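Local atomic coordinates of putative NADH-flavin reductase (Lactobacillus casei ATCC 334, PDB entry 3H2S), a protein that binds NADPH in a Rossmann-type fold and probably acts as an NAD(P)-dependent oxidoreductase. Residues A114-P117 with M118-F122. Numbering follows the deposited sequence.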
ATOM      1  N   ALA A 114     -12.575  14.042 -21.622  1.00 17.65           N
ATOM      2  CA  ALA A 114     -12.222  14.474 -20.277  1.00 19.00           C
ATOM      3  C   ALA A 114     -10.723  14.359 -20.077  1.00 16.31           C
ATOM      4  O   ALA A 114     -10.042  13.664 -20.826  1.00 17.37           O
ATOM      5  CB  ALA A 114     -12.968  13.658 -19.228  1.00 16.34           C
ATOM      6  N   ASP A 115     -10.228  14.989 -19.024  1.00 13.90           N
ATOM      7  CA  ASP A 115      -8.804  14.985 -18.740  1.00 16.31           C
ATOM      8  C   ASP A 115      -8.501  14.476 -17.328  1.00 16.45           C
ATOM      9  O   ASP A 115      -7.403  14.678 -16.817  1.00 17.23           O
ATOM     10  CB  ASP A 115      -8.212  16.385 -18.950  1.00 16.00           C
ATOM     11  CG  ASP A 115      -8.739  17.405 -17.952  1.00 15.22           C
ATOM     12  OD1 ASP A 115      -9.625  17.052 -17.151  1.00 23.91           O
ATOM     13  OD2 ASP A 115      -8.201  18.524 -17.892  1.00 20.42           O
ATOM     14  N   HIS A 116      -9.434  13.726 -16.747  1.00 12.45           N
ATOM     15  CA  HIS A 116      -9.287  13.227 -15.381  1.00 18.60           C
ATOM     16  C   HIS A 116     -10.156  11.985 -15.174  1.00 17.27           C
ATOM     17  O   HIS A 116     -11.093  11.748 -15.942  1.00 16.62           O
ATOM     18  CB  HIS A 116      -9.682  14.312 -14.372  1.00 19.63           C
ATOM     19  CG  HIS A 116     -11.119  14.718 -14.461  1.00 28.16           C
ATOM     20  ND1 HIS A 116     -11.603  15.513 -15.481  1.00 36.42           N
ATOM     21  CD2 HIS A 116     -12.201  14.323 -13.749  1.00 29.99           C
ATOM     22  CE1 HIS A 116     -12.910  15.654 -15.345  1.00 35.96           C
ATOM     23  NE2 HIS A 116     -13.298  14.937 -14.305  1.00 35.94           N
ATOM     24  N   PRO A 117      -9.773  11.129 -14.217  1.00 16.62           N
ATOM     25  CA  PRO A 117     -10.466   9.857 -13.986  1.00 16.05           C
ATOM     26  C   PRO A 117     -11.963  10.042 -13.733  1.00 15.81           C
ATOM     27  O   PRO A 117     -12.365  10.941 -12.980  1.00 14.26           O
ATOM     28  CB  PRO A 117      -9.784   9.302 -12.731  1.00 18.56           C
ATOM     29  CG  PRO A 117      -8.440   9.984 -12.670  1.00 17.18           C
ATOM     30  CD  PRO A 117      -8.651  11.340 -13.281  1.00 19.55           C
HETATM   31  N   MSE A 118     -12.783   9.233 -14.394  1.00 14.57           N
HETATM   32  CA  MSE A 118     -14.231   9.458 -14.406  1.00 16.11           C
HETATM   33  C   MSE A 118     -14.848   9.251 -13.026  1.00 15.30           C
HETATM   34  O   MSE A 118     -15.880   9.844 -12.717  1.00 15.57           O
HETATM   35  CB  MSE A 118     -14.911   8.543 -15.420  1.00 10.82           C
HETATM   36  CG  MSE A 118     -14.839   7.053 -15.067  1.00 16.13           C
HETATM   37 SE   MSE A 118     -15.781   5.930 -16.381  1.00 26.71          SE
HETATM   38  CE  MSE A 118     -14.418   5.928 -17.805  1.00 11.41           C
ATOM     39  N   ILE A 119     -14.225   8.401 -12.208  1.00 14.44           N
ATOM     40  CA  ILE A 119     -14.716   8.135 -10.848  1.00 14.84           C
ATOM     41  C   ILE A 119     -14.846   9.421 -10.037  1.00 14.67           C
ATOM     42  O   ILE A 119     -15.689   9.522  -9.149  1.00 17.26           O
ATOM     43  CB  ILE A 119     -13.809   7.134 -10.081  1.00 13.10           C
ATOM     44  CG1 ILE A 119     -14.483   6.642  -8.794  1.00 16.58           C
ATOM     45  CG2 ILE A 119     -12.442   7.743  -9.769  1.00 14.17           C
ATOM     46  CD1 ILE A 119     -13.740   5.481  -8.127  1.00 16.99           C
ATOM     47  N   LEU A 120     -14.026  10.410 -10.354  1.00 14.78           N
ATOM     48  CA  LEU A 120     -14.069  11.685  -9.628  1.00 16.76           C
ATOM     49  C   LEU A 120     -15.387  12.425  -9.855  1.00 17.67           C
ATOM     50  O   LEU A 120     -15.799  13.235  -9.029  1.00 21.59           O
ATOM     51  CB  LEU A 120     -12.895  12.575 -10.034  1.00 18.33           C
ATOM     52  CG  LEU A 120     -11.510  11.969  -9.785  1.00 17.14           C
ATOM     53  CD1 LEU A 120     -10.435  12.924 -10.232  1.00 18.58           C
ATOM     54  CD2 LEU A 120     -11.346  11.626  -8.311  1.00 18.80           C
ATOM     55  N   ASP A 121     -16.058  12.126 -10.957  1.00 20.00           N
ATOM     56  CA  ASP A 121     -17.303  12.807 -11.304  1.00 21.84           C
ATOM     57  C   ASP A 121     -18.552  11.991 -10.971  1.00 22.45           C
ATOM     58  O   ASP A 121     -19.674  12.441 -11.213  1.00 22.72           O
ATOM     59  CB  ASP A 121     -17.305  13.169 -12.787  1.00 21.54           C
ATOM     60  CG  ASP A 121     -16.235  14.186 -13.136  1.00 26.54           C
ATOM     61  OD1 ASP A 121     -16.029  15.128 -12.346  1.00 28.00           O
ATOM     62  OD2 ASP A 121     -15.591  14.034 -14.191  1.00 28.66           O
ATOM     63  N   PHE A 122     -18.364  10.783 -10.451  1.00 21.17           N
ATOM     64  CA  PHE A 122     -19.503   9.952 -10.060  1.00 21.91           C
ATOM     65  C   PHE A 122     -20.360  10.664  -9.013  1.00 25.47           C
ATOM     66  O   PHE A 122     -19.829  11.329  -8.115  1.00 26.00           O
ATOM     67  CB  PHE A 122     -19.028   8.603  -9.510  1.00 21.16           C
ATOM     68  CG  PHE A 122     -18.521   7.651 -10.568  1.00 18.83           C
ATOM     69  CD1 PHE A 122     -18.479   8.028 -11.901  1.00 17.62           C
ATOM     70  CD2 PHE A 122     -18.094   6.380 -10.225  1.00 16.96           C
ATOM     71  CE1 PHE A 122     -17.946   7.175 -12.863  1.00 17.94           C
ATOM     72  CE2 PHE A 122     -17.594   5.510 -11.182  1.00 18.88           C
ATOM     73  CZ  PHE A 122     -17.543   5.899 -12.512  1.00 17.65           C
TER
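His116 and Asp121 join side chains across a short 3-10 turn, a worked example of an imidazole tying a loop to the last residue of the turn that follows. From CB of His116, chi1 of 63° puts CG between the backbone N and the carbonyl carbon and swings the ring toward the turn. On one edge ND1 donates to OD1 of Asp115 at 3.0 Å, close to the ring plane. Further round, CD2 passes CB of Leu120 at 4.2 Å, CE1 lies 3.3 Å from OD2 of Asp121, and at the tip NE2 donates to that same oxygen; the 2.5 Å separation is doubtfully short and the bond bent (142°). The carboxylate of Asp121 stands nearly perpendicular to the ring. Two carboxylates on one imidazole would tend to favour its doubly protonated form. A leucine in place of His116 would probably leave Asp115 and Asp121 each without its ring N-H, and the Asp121 carboxylate freer to turn. Leu120 N donates to Pro117 O (3.2 Å), the turn's first backbone bond, while Leu120 CD1 lies 3.9 Å from Pro117 CD. This surface loop joins strand 99-103 to helix 132-145, whose Tyr139 is touched by Pro117, Ile119 and Leu120.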